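Putative hexose oxidase (Nonomuraea sp. ATCC 39727, PDB 5AWV) probably oxidises a sugar of teicoplanin-like glycopeptide antibiotics, using an FAD cofactor that it binds covalently. Local coordinates at residues Asp204-Leu209 and Ala507-Arg512; Ala198-Asp203 and Arg230-Val235; Val33-Thr36 and Arg41-Asn44; Ile114-Ser119 and Val235-Glu240. All coordinates share one frame; numbering follows the deposited sequence.

Contact 1. Residues Asp204-Leu209 and Ala507-Arg512; sequences DPHHDL and AAYDPR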
loop_
_atom_site.group_PDB
_atom_site.type_symbol
_atom_site.label_atom_id
_atom_site.label_comp_id
_atom_site.label_asym_id
_atom_site.label_seq_id
_atom_site.Cartn_x
_atom_site.Cartn_y
_atom_site.Cartn_z
ATOM N N ASP A 204 23.335 10.910 9.667
ATOM C CA ASP A 204 22.880 9.562 10.063
ATOM C C ASP A 204 23.701 8.636 9.249
ATOM O O ASP A 204 23.732 8.784 8.042
ATOM C CB ASP A 204 21.395 9.339 9.742
ATOM C CG ASP A 204 20.935 8.018 10.249
ATOM O OD1 ASP A 204 21.474 7.009 9.823
ATOM O OD2 ASP A 204 20.035 7.990 11.143
ATOM N N PRO A 205 24.397 7.696 9.867
ATOM C CA PRO A 205 25.329 6.928 9.138
ATOM C C PRO A 205 24.705 5.898 8.217
ATOM O O PRO A 205 25.419 5.284 7.411
ATOM C CB PRO A 205 26.132 6.265 10.209
ATOM C CG PRO A 205 25.192 6.128 11.309
ATOM C CD PRO A 205 24.463 7.398 11.297
ATOM N N HIS A 206 23.374 5.704 8.323
ATOM C CA HIS A 206 22.643 4.866 7.349
ATOM C C HIS A 206 21.517 5.635 6.689
ATOM O O HIS A 206 20.471 5.038 6.301
ATOM C CB HIS A 206 22.117 3.648 8.101
ATOM C CG HIS A 206 23.202 2.905 8.796
ATOM N ND1 HIS A 206 24.104 2.126 8.116
ATOM C CD2 HIS A 206 23.552 2.845 10.102
ATOM C CE1 HIS A 206 24.977 1.613 8.972
ATOM N NE2 HIS A 206 24.668 2.046 10.176
ATOM N N HIS A 207 21.780 6.894 6.457
ATOM C CA HIS A 207 20.845 7.820 5.784
ATOM C C HIS A 207 20.408 7.252 4.430
ATOM O O HIS A 207 19.208 7.427 4.078
ATOM C CB HIS A 207 21.500 9.197 5.535
ATOM C CG HIS A 207 20.530 10.273 5.208
ATOM N ND1 HIS A 207 20.423 10.824 3.957
ATOM C CD2 HIS A 207 19.592 10.873 5.958
ATOM C CE1 HIS A 207 19.534 11.786 3.962
ATOM N NE2 HIS A 207 19.046 11.875 5.177
ATOM N N ASP A 208 21.343 6.625 3.705
ATOM C CA ASP A 208 21.082 5.925 2.455
ATOM C C ASP A 208 19.970 4.846 2.522
ATOM O O ASP A 208 19.095 4.785 1.646
ATOM C CB ASP A 208 22.337 5.403 1.755
ATOM C CG ASP A 208 23.143 4.342 2.591
ATOM O OD1 ASP A 208 22.956 4.277 3.852
ATOM O OD2 ASP A 208 23.954 3.572 1.954
ATOM N N LEU A 209 20.001 3.987 3.548
ATOM C CA LEU A 209 18.958 3.022 3.809
ATOM C C LEU A 209 17.565 3.648 4.069
ATOM O O LEU A 209 16.565 3.070 3.599
ATOM C CB LEU A 209 19.318 2.049 4.958
ATOM C CG LEU A 209 18.419 0.833 5.141
ATOM C CD1 LEU A 209 18.543 -0.067 3.931
ATOM C CD2 LEU A 209 18.811 0.073 6.378
ATOM N N ALA A 507 23.384 -2.839 -3.376
ATOM C CA ALA A 507 24.718 -3.398 -3.258
ATOM C C ALA A 507 25.267 -3.281 -1.813
ATOM O O ALA A 507 25.900 -4.246 -1.327
ATOM C CB ALA A 507 25.680 -2.709 -4.216
ATOM N N ALA A 508 25.032 -2.168 -1.132
ATOM C CA ALA A 508 25.563 -1.974 0.219
ATOM C C ALA A 508 24.838 -2.795 1.318
ATOM O O ALA A 508 25.499 -3.307 2.235
ATOM C CB ALA A 508 25.609 -0.503 0.606
ATOM N N TYR A 509 23.519 -2.959 1.216
ATOM C CA TYR A 509 22.768 -3.613 2.250
ATOM C C TYR A 509 22.230 -4.950 1.919
ATOM O O TYR A 509 21.946 -5.706 2.838
ATOM C CB TYR A 509 21.655 -2.722 2.749
ATOM C CG TYR A 509 22.143 -1.429 3.391
ATOM C CD1 TYR A 509 22.344 -0.266 2.649
ATOM C CD2 TYR A 509 22.370 -1.378 4.744
ATOM C CE1 TYR A 509 22.774 0.870 3.260
ATOM C CE2 TYR A 509 22.776 -0.236 5.380
ATOM C CZ TYR A 509 22.990 0.879 4.665
ATOM O OH TYR A 509 23.374 2.022 5.282
ATOM N N ASP A 510 22.137 -5.344 0.668
ATOM C CA ASP A 510 21.751 -6.741 0.320
ATOM C C ASP A 510 22.729 -7.292 -0.752
ATOM O O ASP A 510 22.324 -7.693 -1.894
ATOM C CB ASP A 510 20.269 -6.866 -0.190
ATOM C CG ASP A 510 19.857 -8.269 -0.481
ATOM O OD1 ASP A 510 20.443 -9.231 0.068
ATOM O OD2 ASP A 510 18.906 -8.525 -1.271
ATOM N N PRO A 511 24.034 -7.337 -0.404
ATOM C CA PRO A 511 25.046 -7.770 -1.400
ATOM C C PRO A 511 24.833 -9.162 -1.925
ATOM O O PRO A 511 25.196 -9.421 -3.039
ATOM C CB PRO A 511 26.383 -7.609 -0.648
ATOM C CG PRO A 511 25.995 -7.805 0.793
ATOM C CD PRO A 511 24.682 -7.039 0.894
ATOM N N ARG A 512 24.135 -10.021 -1.219
ATOM C CA ARG A 512 23.860 -11.341 -1.756
ATOM C C ARG A 512 22.597 -11.455 -2.583
ATOM O O ARG A 512 22.309 -12.551 -3.124
ATOM C CB ARG A 512 23.797 -12.415 -0.663
ATOM C CG ARG A 512 25.078 -12.510 0.143
ATOM C CD ARG A 512 24.816 -13.039 1.546
ATOM N NE ARG A 512 24.493 -14.429 1.439
ATOM C CZ ARG A 512 25.326 -15.455 1.629
ATOM N NH1 ARG A 512 26.591 -15.288 1.979
ATOM N NH2 ARG A 512 24.857 -16.661 1.481
HETATM O O HOH W 1 25.827 2.458 3.273
#
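The hydroxyl of Y509 slots between H206 and D208 and bonds to both. H206 ND1 donates to Y509 OH over 2.9 Å, and the oxygen lies almost in the imidazole plane. The hydroxyl in turn donates to D208 OD1, 2.7 Å from Y509 OH, meeting that oxygen on its syn side. Tyrosine suits the place because its phenol can accept and donate at once, and the two bonds fix the direction of the O-H. D208 reaches it with CG tucked between backbone N and carbonyl carbon (chi1 62°).

The buried part is apolar. L209 lies over one face of the ring, its CD1 4.0 Å from the centroid of Y509 and only 16° off the ring normal, while L209 CB approaches Y509 CZ at 3.9 Å. Strand 193-199 adds I196, which touches both residues. The looser, partly exposed side is wet: a water donates to D208 OD2 and weakly to Y509 OH.

H206, at the N-cap position of helix 207-212, is steadied by an Asx turn in which its N bonds D204 OD1. The whole joins the C-terminal helix 499-509 of the berberine-like region to the FAD-binding domain, consistent with the two-part build of this FAD-linked oxidoreductase family.

Contact 2. Residues Ala198-Asp203 and Arg230-Val235; sequences ATRERD and RVPEDV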
loop_
_atom_site.group_PDB
_atom_site.type_symbol
_atom_site.label_atom_id
_atom_site.label_comp_id
_atom_site.label_asym_id
_atom_site.label_seq_id
_atom_site.Cartn_x
_atom_site.Cartn_y
_atom_site.Cartn_z
ATOM N N ALA A 198 17.649 3.381 10.714
ATOM C CA ALA A 198 18.105 4.479 9.824
ATOM C C ALA A 198 17.124 5.616 9.820
ATOM O O ALA A 198 15.895 5.383 9.737
ATOM C CB ALA A 198 18.307 3.877 8.387
ATOM N N THR A 199 17.570 6.859 10.015
ATOM C CA THR A 199 16.709 7.962 10.130
ATOM C C THR A 199 16.927 8.999 9.039
ATOM O O THR A 199 17.956 8.996 8.371
ATOM C CB THR A 199 16.841 8.766 11.491
ATOM O OG1 THR A 199 17.973 9.671 11.411
ATOM C CG2 THR A 199 16.981 7.849 12.690
ATOM N N ARG A 200 16.045 9.971 8.976
ATOM C CA ARG A 200 16.276 11.040 8.054
ATOM C C ARG A 200 17.229 12.158 8.489
ATOM O O ARG A 200 17.425 13.039 7.724
ATOM C CB ARG A 200 15.000 11.637 7.557
ATOM C CG ARG A 200 14.332 12.650 8.330
ATOM C CD ARG A 200 13.123 13.125 7.484
ATOM N NE ARG A 200 12.067 13.353 8.429
ATOM C CZ ARG A 200 10.753 13.268 8.173
ATOM N NH1 ARG A 200 9.961 13.566 9.147
ATOM N NH2 ARG A 200 10.253 12.992 6.936
ATOM N N GLU A 201 17.762 12.122 9.707
ATOM C CA GLU A 201 18.614 13.200 10.218
ATOM C C GLU A 201 19.858 13.334 9.377
ATOM O O GLU A 201 20.334 12.368 8.735
ATOM C CB GLU A 201 19.039 12.944 11.662
ATOM C CG GLU A 201 17.925 12.767 12.662
ATOM C CD GLU A 201 17.298 14.036 13.162
ATOM O OE1 GLU A 201 17.738 15.122 12.734
ATOM O OE2 GLU A 201 16.360 13.916 14.012
ATOM N N ARG A 202 20.389 14.563 9.412
ATOM C CA ARG A 202 21.729 14.781 8.921
ATOM C C ARG A 202 22.742 14.063 9.848
ATOM O O ARG A 202 22.561 13.963 11.085
ATOM C CB ARG A 202 22.040 16.288 8.776
ATOM C CG ARG A 202 21.789 16.747 7.343
ATOM C CD ARG A 202 21.327 18.198 7.214
ATOM N NE ARG A 202 21.747 18.800 5.922
ATOM C CZ ARG A 202 21.211 18.550 4.711
ATOM N NH1 ARG A 202 20.191 17.694 4.547
ATOM N NH2 ARG A 202 21.696 19.175 3.637
ATOM N N ASP A 203 23.791 13.600 9.210
ATOM C CA ASP A 203 24.864 12.844 9.821
ATOM C C ASP A 203 24.357 11.472 10.306
ATOM O O ASP A 203 24.862 10.916 11.264
ATOM C CB ASP A 203 25.593 13.682 10.923
ATOM C CG ASP A 203 26.417 14.891 10.333
ATOM O OD1 ASP A 203 27.207 14.706 9.371
ATOM O OD2 ASP A 203 26.357 16.017 10.853
ATOM N N ARG A 230 6.646 11.129 11.264
ATOM C CA ARG A 230 6.424 12.407 11.817
ATOM C C ARG A 230 6.658 13.529 10.772
ATOM O O ARG A 230 7.407 13.337 9.795
ATOM C CB ARG A 230 7.382 12.649 13.057
ATOM C CG ARG A 230 8.868 12.549 12.724
ATOM C CD ARG A 230 9.751 13.298 13.762
ATOM N NE ARG A 230 9.532 14.716 13.622
ATOM C CZ ARG A 230 9.482 15.613 14.601
ATOM N NH1 ARG A 230 9.606 15.277 15.861
ATOM N NH2 ARG A 230 9.260 16.882 14.284
ATOM N N VAL A 231 6.051 14.674 11.006
ATOM C CA VAL A 231 6.288 15.887 10.213
ATOM C C VAL A 231 7.778 16.262 10.246
ATOM O O VAL A 231 8.483 16.013 11.217
ATOM C CB VAL A 231 5.440 17.081 10.642
ATOM C CG1 VAL A 231 3.994 16.771 10.611
ATOM C CG2 VAL A 231 5.835 17.547 12.061
ATOM N N PRO A 232 8.297 16.805 9.128
ATOM C CA PRO A 232 9.711 17.204 9.192
ATOM C C PRO A 232 9.938 18.529 9.988
ATOM O O PRO A 232 11.016 18.792 10.417
ATOM C CB PRO A 232 10.116 17.289 7.702
ATOM C CG PRO A 232 8.882 17.660 7.016
ATOM C CD PRO A 232 7.703 17.087 7.818
ATOM N N GLU A 233 8.922 19.311 10.260
ATOM C CA GLU A 233 9.122 20.532 11.033
ATOM C C GLU A 233 9.365 20.263 12.502
ATOM O O GLU A 233 8.958 19.216 13.021
ATOM C CB GLU A 233 7.916 21.472 10.909
ATOM C CG GLU A 233 7.648 21.993 9.523
ATOM C CD GLU A 233 6.938 21.005 8.567
ATOM O OE1 GLU A 233 7.130 21.162 7.344
ATOM O OE2 GLU A 233 6.199 20.089 8.996
ATOM N N ASP A 234 10.011 21.246 13.173
ATOM C CA ASP A 234 10.127 21.322 14.637
ATOM C C ASP A 234 8.796 21.813 15.170
ATOM O O ASP A 234 8.420 22.945 14.946
ATOM C CB ASP A 234 11.202 22.329 15.113
ATOM C CG ASP A 234 12.621 21.853 14.853
ATOM O OD1 ASP A 234 12.847 20.628 14.803
ATOM O OD2 ASP A 234 13.530 22.708 14.696
ATOM N N VAL A 235 8.101 20.949 15.878
ATOM C CA VAL A 235 6.782 21.256 16.428
ATOM C C VAL A 235 6.719 20.863 17.878
ATOM O O VAL A 235 5.616 20.719 18.456
ATOM C CB VAL A 235 5.664 20.489 15.665
ATOM C CG1 VAL A 235 5.541 21.021 14.238
ATOM C CG2 VAL A 235 5.882 18.981 15.704
HETATM O O HOH W 2 11.555 14.809 10.941
#
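The carbonyl oxygen V231 O, 3.5 Å from R200 NH1 across the contact, is gripped by two nitrogens of R230: R230 NE at 2.9 Å from V231 O and R230 NH2 at 3.3 Å, a side-on fork that ties the arginine back to its own neighbour. The contact joins the ends of two strands, 193-199 and 223-229, of the antiparallel sheet in the FAD-binding domain; strand 179-187 runs between them.

R200 spans the gap. Its guanidinium presents an edge to the preceding carbonyl, and NH1 donates to R230 O at 2.6 Å with an N-H...O angle of 146°, in the guanidinium plane but well above the plane of the carbonyl. A long, planar donor fits here because it can reach several backbone carbonyls at once: R200 NH2 also serves D177 O, and R230 NH1 serves N121 O. Both arginines donate to backbone carbonyls, which may ease the nearness of like charges (R200 NH1 to R230 NE 4.6 Å).

P232 gives one guanidinium face an apolar cover with its compact ring. A water accepts from R200 NH1 and donates weakly to V231 O, while P232 CB lies over the centre of the R200 guanidinium, 4.1 Å from its CZ.

Contact 3. Residues Val33-Thr36 and Arg41-Asn44; sequences VKVT and RYLN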
loop_
_atom_site.group_PDB
_atom_site.type_symbol
_atom_site.label_atom_id
_atom_site.label_comp_id
_atom_site.label_asym_id
_atom_site.label_seq_id
_atom_site.Cartn_x
_atom_site.Cartn_y
_atom_site.Cartn_z
ATOM N N VAL A 33 6.081 -18.852 14.891
ATOM C CA VAL A 33 5.437 -20.053 14.547
ATOM C C VAL A 33 5.830 -20.433 13.123
ATOM O O VAL A 33 5.593 -19.683 12.176
ATOM C CB VAL A 33 3.881 -19.960 14.592
ATOM C CG1 VAL A 33 3.263 -21.335 14.506
ATOM C CG2 VAL A 33 3.390 -19.225 15.840
ATOM N N LYS A 34 6.304 -21.650 12.925
ATOM C CA LYS A 34 6.525 -22.139 11.578
ATOM C C LYS A 34 5.338 -22.941 11.194
ATOM O O LYS A 34 5.136 -23.978 11.748
ATOM C CB LYS A 34 7.758 -23.036 11.479
ATOM C CG LYS A 34 9.022 -22.265 11.209
ATOM C CD LYS A 34 10.084 -22.396 12.298
ATOM C CE LYS A 34 11.484 -22.534 11.708
ATOM N NZ LYS A 34 11.567 -23.708 10.765
ATOM N N VAL A 35 4.575 -22.477 10.219
ATOM C CA VAL A 35 3.356 -23.081 9.777
ATOM C C VAL A 35 3.679 -23.857 8.471
ATOM O O VAL A 35 3.836 -23.276 7.388
ATOM C CB VAL A 35 2.283 -22.006 9.489
ATOM C CG1 VAL A 35 0.990 -22.636 9.004
ATOM C CG2 VAL A 35 2.076 -21.180 10.755
ATOM N N THR A 36 3.716 -25.195 8.604
ATOM C CA THR A 36 3.989 -26.056 7.532
ATOM C C THR A 36 2.642 -26.496 6.973
ATOM O O THR A 36 1.611 -26.334 7.633
ATOM C CB THR A 36 4.830 -27.243 8.094
ATOM O OG1 THR A 36 4.169 -27.801 9.219
ATOM C CG2 THR A 36 6.163 -26.750 8.613
ATOM N N ARG A 41 -3.403 -23.706 10.149
ATOM C CA ARG A 41 -3.279 -22.321 9.690
ATOM C C ARG A 41 -2.721 -22.157 8.274
ATOM O O ARG A 41 -2.782 -21.053 7.667
ATOM C CB ARG A 41 -2.385 -21.508 10.656
ATOM C CG ARG A 41 -3.005 -21.399 12.025
ATOM C CD ARG A 41 -2.045 -21.051 13.102
ATOM N NE ARG A 41 -1.185 -22.143 13.450
ATOM C CZ ARG A 41 -0.446 -22.170 14.544
ATOM N NH1 ARG A 41 -0.366 -21.128 15.420
ATOM N NH2 ARG A 41 0.274 -23.255 14.730
ATOM N N TYR A 42 -2.126 -23.206 7.718
ATOM C CA TYR A 42 -1.329 -23.009 6.466
ATOM C C TYR A 42 -2.097 -22.426 5.294
ATOM O O TYR A 42 -1.650 -21.448 4.653
ATOM C CB TYR A 42 -0.675 -24.352 6.028
ATOM C CG TYR A 42 0.132 -24.307 4.766
ATOM C CD1 TYR A 42 1.431 -23.857 4.754
ATOM C CD2 TYR A 42 -0.420 -24.742 3.580
ATOM C CE1 TYR A 42 2.189 -23.844 3.561
ATOM C CE2 TYR A 42 0.316 -24.733 2.385
ATOM C CZ TYR A 42 1.617 -24.284 2.390
ATOM O OH TYR A 42 2.308 -24.269 1.188
ATOM N N LEU A 43 -3.233 -23.037 4.962
ATOM C CA LEU A 43 -4.033 -22.548 3.833
ATOM C C LEU A 43 -4.524 -21.086 3.993
ATOM O O LEU A 43 -4.549 -20.354 3.014
ATOM C CB LEU A 43 -5.182 -23.514 3.413
ATOM C CG LEU A 43 -4.730 -24.877 2.765
ATOM C CD1 LEU A 43 -5.865 -25.897 2.649
ATOM C CD2 LEU A 43 -4.119 -24.758 1.353
ATOM N N ASN A 44 -4.989 -20.696 5.175
ATOM C CA ASN A 44 -5.344 -19.319 5.426
ATOM C C ASN A 44 -4.175 -18.413 5.063
ATOM O O ASN A 44 -4.382 -17.397 4.403
ATOM C CB ASN A 44 -5.816 -19.065 6.861
ATOM C CG ASN A 44 -7.251 -19.593 7.112
ATOM O OD1 ASN A 44 -7.898 -20.177 6.213
ATOM N ND2 ASN A 44 -7.775 -19.248 8.205
#
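A strand-turn-helix unit near the start of the chain brings V33 and V35, on edge strand 33-35 of a small mixed sheet, against R41 and Y42, where the chain enters helix 42-46. The strand pairs antiparallel with strand 60-63. With just four residues between the two segments, the chain doubles back on itself, and the CA atoms of V35 and Y42 come within 5.7 Å of each other.

V35 does most of the apolar work. Its CG1, anti to the backbone N (chi1 179°), presses against the backbone at the R41-Y42 peptide, 3.4 Å from Y42 N, and also touches Y42 CB at 3.8 Å. A branched, compact valine fits such a close approach of strand to helix, and its other neighbour L63 on strand 60-63 keeps the surroundings greasy.

Y42 turns its edge to the strand: V35 O lies near the ring plane, 3.6 Å from Y42 CD1, and T36 O is 3.4 Å from Y42 CB. The phenol end reaches past the contact to bond P58 O, so the ring is tied at its far tip while its near end packs on the turn. T36 itself uses OG1 to bond D38 OD1.

R41 bends at chi3 (-73°) to bring its guanidinium back alongside the strand. NH2 makes a salt bridge to D39 OD2, and NH1 bonds L140 O of the third subunit, so one flat cation serves both the turn and the interface. Crossing R41 at about a right angle, V33 lays its methyl over one guanidinium face, with V33 CG1 3.6 Å from R41 NH2.

Contact 4. Residues Ile114-Ser119 and Val235-Glu240; sequences IAYDPS and VGRNPE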
loop_
_atom_site.group_PDB
_atom_site.type_symbol
_atom_site.label_atom_id
_atom_site.label_comp_id
_atom_site.label_asym_id
_atom_site.label_seq_id
_atom_site.Cartn_x
_atom_site.Cartn_y
_atom_site.Cartn_z
ATOM N N ILE A 114 1.024 0.432 17.194
ATOM C CA ILE A 114 0.910 1.792 16.745
ATOM C C ILE A 114 0.988 2.605 18.002
ATOM O O ILE A 114 0.110 2.468 18.917
ATOM C CB ILE A 114 -0.428 2.072 16.031
ATOM C CG1 ILE A 114 -0.656 1.099 14.897
ATOM C CG2 ILE A 114 -0.589 3.579 15.688
ATOM C CD1 ILE A 114 -2.120 1.189 14.422
ATOM N N ALA A 115 2.016 3.416 18.130
ATOM C CA ALA A 115 2.219 4.174 19.376
ATOM C C ALA A 115 3.130 5.320 19.210
ATOM O O ALA A 115 3.967 5.383 18.285
ATOM C CB ALA A 115 2.794 3.295 20.445
ATOM N N TYR A 116 2.902 6.297 20.056
ATOM C CA TYR A 116 3.844 7.399 20.158
ATOM C C TYR A 116 5.130 6.894 20.858
ATOM O O TYR A 116 5.065 6.297 21.906
ATOM C CB TYR A 116 3.291 8.549 20.924
ATOM C CG TYR A 116 4.377 9.580 21.203
ATOM C CD1 TYR A 116 4.965 10.327 20.149
ATOM C CD2 TYR A 116 4.812 9.802 22.521
ATOM C CE1 TYR A 116 5.936 11.285 20.387
ATOM C CE2 TYR A 116 5.768 10.795 22.778
ATOM C CZ TYR A 116 6.341 11.523 21.712
ATOM O OH TYR A 116 7.311 12.477 22.001
ATOM N N ASP A 117 6.277 7.137 20.236
ATOM C CA ASP A 117 7.562 6.655 20.729
ATOM C C ASP A 117 8.385 7.813 21.214
ATOM O O ASP A 117 8.981 8.510 20.379
ATOM C CB ASP A 117 8.290 5.928 19.600
ATOM C CG ASP A 117 9.634 5.319 20.037
ATOM O OD1 ASP A 117 10.230 5.837 20.999
ATOM O OD2 ASP A 117 10.061 4.352 19.406
ATOM N N PRO A 118 8.436 8.088 22.551
ATOM C CA PRO A 118 9.197 9.312 22.955
ATOM C C PRO A 118 10.663 9.305 22.602
ATOM O O PRO A 118 11.206 10.356 22.518
ATOM C CB PRO A 118 8.971 9.422 24.482
ATOM C CG PRO A 118 8.442 8.103 24.892
ATOM C CD PRO A 118 7.978 7.316 23.697
ATOM N N SER A 119 11.299 8.173 22.374
ATOM C CA SER A 119 12.769 8.229 22.159
ATOM C C SER A 119 13.082 8.551 20.689
ATOM O O SER A 119 14.168 9.007 20.376
ATOM C CB SER A 119 13.394 6.932 22.544
ATOM O OG SER A 119 12.989 5.991 21.568
ATOM N N VAL A 235 8.101 20.949 15.878
ATOM C CA VAL A 235 6.782 21.256 16.428
ATOM C C VAL A 235 6.719 20.863 17.878
ATOM O O VAL A 235 5.616 20.719 18.456
ATOM C CB VAL A 235 5.664 20.489 15.665
ATOM C CG1 VAL A 235 5.541 21.021 14.238
ATOM C CG2 VAL A 235 5.882 18.981 15.704
ATOM N N GLY A 236 7.888 20.639 18.480
ATOM C CA GLY A 236 7.954 20.144 19.841
ATOM C C GLY A 236 7.740 18.658 19.945
ATOM O O GLY A 236 8.046 17.869 19.033
ATOM N N ARG A 237 7.178 18.290 21.067
ATOM C CA ARG A 237 6.982 16.900 21.443
ATOM C C ARG A 237 5.511 16.557 21.721
ATOM O O ARG A 237 5.231 15.450 22.182
ATOM C CB ARG A 237 7.800 16.573 22.696
ATOM C CG ARG A 237 9.272 16.880 22.551
ATOM C CD ARG A 237 10.011 16.500 23.819
ATOM N NE ARG A 237 9.881 15.106 24.181
ATOM C CZ ARG A 237 10.527 14.108 23.562
ATOM N NH1 ARG A 237 11.342 14.354 22.524
ATOM N NH2 ARG A 237 10.347 12.865 23.942
ATOM N N ASN A 238 4.596 17.442 21.358
ATOM C CA ASN A 238 3.196 17.202 21.545
ATOM C C ASN A 238 2.749 16.206 20.391
ATOM O O ASN A 238 2.739 16.611 19.214
ATOM C CB ASN A 238 2.494 18.541 21.414
ATOM C CG ASN A 238 0.984 18.443 21.550
ATOM O OD1 ASN A 238 0.296 19.438 21.324
ATOM N ND2 ASN A 238 0.454 17.267 21.884
ATOM N N PRO A 239 2.426 14.960 20.727
ATOM C CA PRO A 239 2.173 13.964 19.637
ATOM C C PRO A 239 1.043 14.412 18.707
ATOM O O PRO A 239 1.054 14.082 17.504
ATOM C CB PRO A 239 1.837 12.688 20.397
ATOM C CG PRO A 239 2.517 12.877 21.664
ATOM C CD PRO A 239 2.254 14.310 22.030
ATOM N N GLU A 240 0.111 15.217 19.233
ATOM C CA GLU A 240 -0.961 15.760 18.372
ATOM C C GLU A 240 -0.506 16.644 17.240
ATOM O O GLU A 240 -1.294 16.945 16.364
ATOM C CB GLU A 240 -2.010 16.498 19.198
ATOM C CG GLU A 240 -2.711 15.683 20.250
ATOM C CD GLU A 240 -3.928 16.467 20.761
ATOM O OE1 GLU A 240 -3.780 17.206 21.758
ATOM O OE2 GLU A 240 -4.995 16.403 20.101
HETATM O O HOH W 3 5.832 13.951 24.264
HETATM O O HOH W 4 13.192 12.483 21.563
#
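Loop 235-240 runs past the end of strand 114-117 in the opposite sense, with CA of P239 6.8 Å from CA of Y116 and R237 matched to P118. Y116 and P239 make the apolar half: the pyrrolidine carbon P239 CG sits above the ring centre of Y116, 3.7 Å from the centroid and 5° off the normal, a CH-pi contact. Proline suits this place because its flat-sided, rigid ring can lay a CH2 group squarely on the aromatic face. On the opposite face of the tyrosine lies P118 N.

The strand is the outermost, within this chain, of the antiparallel sheet of the FAD-binding domain, and the loop leaves strand 223-229 of the same sheet. R237 closes the gap with a chain bent at chi3 (59°): its NH2 donates to P118 O at 3.0 Å, nearly straight at 161° and in the guanidinium plane. A water accepts from R237 NH1 and donates to P118 O. Over one face of the guanidinium lies the tyrosine hydroxyl, Y116 OH being 3.6 Å from R237 NH2; another water joins Y116 OH to R237 O.

P118 sits in an Asx turn, where D117 OD1 accepts from both S119 N and S119 OG, and it also packs on P28 of the third subunit.

Contacts 1, 2 and 4 gather around one antiparallel sheet of the FAD-binding domain. Contacts 1 and 2 touch directly: D204 OD2 bonds T199 OG1 at 2.7 Å, which ties the end of strand 193-199 to the turn that leads into helix 207-212. Contacts 2 and 4 share V235, and their centres are 13 Å apart; one loop thus answers two different edges of the sheet. Contact 3 stands apart on a separate small sheet, its centre 32 Å from that of contact 1, yet like contact 4 it touches the third subunit. Closest to the cofactor is contact 1, where the L209 side chain is about 10 Å from the bound FAD; contacts 2, 3 and 4 lie away from the annotated sites.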